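Local coordinates for periplasmic protein-probably involved in high-affinity Fe2+ transport (Escherichia coli F11, PDB 5I0Y) that binds copper in the periplasm and takes part in iron transport, for which its copper site is required, at the interface of chains A and B. Numbering follows the deposited sequence. Chains: chain A/B, Periplasmic protein-probably involved in high-affinity Fe2+ transport.

The interface of chains A and B. Residues chain A 3, 24-27; chain B 129, 131-132.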
# COMPACT_ATOMS: atom_id res chain seq x y z
N PHE A 3 -14.49 17.97 -3.86
CA PHE A 3 -15.65 17.91 -2.91
C PHE A 3 -15.33 18.57 -1.57
O PHE A 3 -14.16 18.75 -1.23
CB PHE A 3 -16.12 16.45 -2.71
CG PHE A 3 -15.03 15.51 -2.27
CD1 PHE A 3 -14.38 14.70 -3.20
CD2 PHE A 3 -14.67 15.41 -0.92
CE1 PHE A 3 -13.38 13.82 -2.80
CE2 PHE A 3 -13.66 14.54 -0.52
CZ PHE A 3 -13.02 13.74 -1.45
N LEU A 24 -16.25 14.77 6.38
CA LEU A 24 -17.11 15.25 5.30
C LEU A 24 -18.43 14.52 5.46
O LEU A 24 -18.62 13.77 6.42
CB LEU A 24 -16.48 14.97 3.93
CG LEU A 24 -16.08 13.52 3.61
CD1 LEU A 24 -16.29 13.22 2.14
CD2 LEU A 24 -14.65 13.18 4.05
N GLN A 25 -19.34 14.74 4.52
CA GLN A 25 -20.61 14.01 4.53
C GLN A 25 -20.38 12.51 4.40
O GLN A 25 -19.34 12.07 3.89
CB GLN A 25 -21.57 14.54 3.45
CG GLN A 25 -21.35 14.00 2.04
CD GLN A 25 -20.15 14.60 1.31
OE1 GLN A 25 -19.55 15.59 1.76
NE2 GLN A 25 -19.80 14.01 0.18
N PRO A 26 -21.32 11.69 4.89
CA PRO A 26 -21.20 10.24 4.71
C PRO A 26 -21.06 9.85 3.24
O PRO A 26 -21.57 10.54 2.35
CB PRO A 26 -22.50 9.71 5.28
CG PRO A 26 -22.90 10.74 6.31
CD PRO A 26 -22.51 12.06 5.70
N ILE A 27 -20.35 8.75 3.01
CA ILE A 27 -20.06 8.30 1.64
C ILE A 27 -20.61 6.89 1.39
O ILE A 27 -20.99 6.19 2.32
CB ILE A 27 -18.53 8.40 1.33
CG1 ILE A 27 -17.69 7.56 2.31
CG2 ILE A 27 -18.09 9.85 1.39
CD1 ILE A 27 -17.63 6.08 2.00
N ASP B 129 -19.77 6.97 -4.61
CA ASP B 129 -20.83 7.97 -4.83
C ASP B 129 -20.45 9.07 -5.80
O ASP B 129 -19.31 9.18 -6.23
CB ASP B 129 -21.35 8.53 -3.50
CG ASP B 129 -20.26 9.16 -2.63
OD1 ASP B 129 -19.26 9.70 -3.11
OD2 ASP B 129 -20.45 9.13 -1.40
N GLU B 131 -20.23 12.29 -5.37
CA GLU B 131 -19.43 13.39 -4.83
C GLU B 131 -17.96 13.03 -4.68
O GLU B 131 -17.09 13.85 -4.98
CB GLU B 131 -19.99 13.83 -3.48
CG GLU B 131 -21.38 14.45 -3.55
CD GLU B 131 -22.50 13.43 -3.44
OE1 GLU B 131 -23.68 13.84 -3.41
OE2 GLU B 131 -22.22 12.20 -3.37
N THR B 132 -17.69 11.80 -4.25
CA THR B 132 -16.32 11.42 -3.87
C THR B 132 -15.82 10.16 -4.56
O THR B 132 -14.64 9.80 -4.41
CB THR B 132 -16.19 11.23 -2.34
OG1 THR B 132 -16.81 10.01 -1.96
CG2 THR B 132 -16.81 12.39 -1.56
O HOH W 1 -20.98 11.59 -0.47
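B:Thr132 sets its methyl CG2 squarely over one face of the A:Phe3 ring, 3.6 Å from the ring centre, in a CH-pi contact. The two side chains cross at about a right angle. The flat ring offers a broad face to the methyl, and threonine suits the place because it also carries a hydroxyl that bonds to a carboxylate. CD1 of A:Leu24 meets CG2 of B:Thr132 tip to tip at 3.8 Å. The carbonyl O of B:Glu131 lies 3.4 Å from A:Phe3 CD1.

The other threonine branch is tied within its own chain. With chi1 at 74°, B:Thr132 OG1 lies between the backbone N and the carbonyl carbon and makes a 2.7 Å hydrogen bond to B:Asp129 OD1, on the syn side, 21° out of the carboxylate plane. The backbone N of B:Thr132 bonds to this same OD1 nearly along the C-O axis. The two donors steady the carboxylate, and the OG1 bond holds the threonine's chi1. A:Ile27, a branched aliphatic residue, packs beside this pair through CG2, 3.6 Å from B:Thr132 OG1.

Water 1 joins polar groups of the two chains. It lies 2.7 Å from OD2 of B:Asp129, whose carboxylate thus serves threonine and water with different oxygens, and 2.8 Å from the amide NE2 of A:Gln25, a nearly straight bond (166°) from a donor suited to the bridge. The carbonyl O of A:Pro26 and OE2 of B:Glu131 make longer contacts; with two hydrogens, the water cannot serve all three acceptors fully at once.

The chain A residues come from the N-terminal segment, the end of strand 17-24 and the following loop; those of chain B belong to a loop beyond strand 125-126. This patch of the beta-sandwich pair recurs across the two-fold axis, although the structure alone does not prove a dimer in the periplasm.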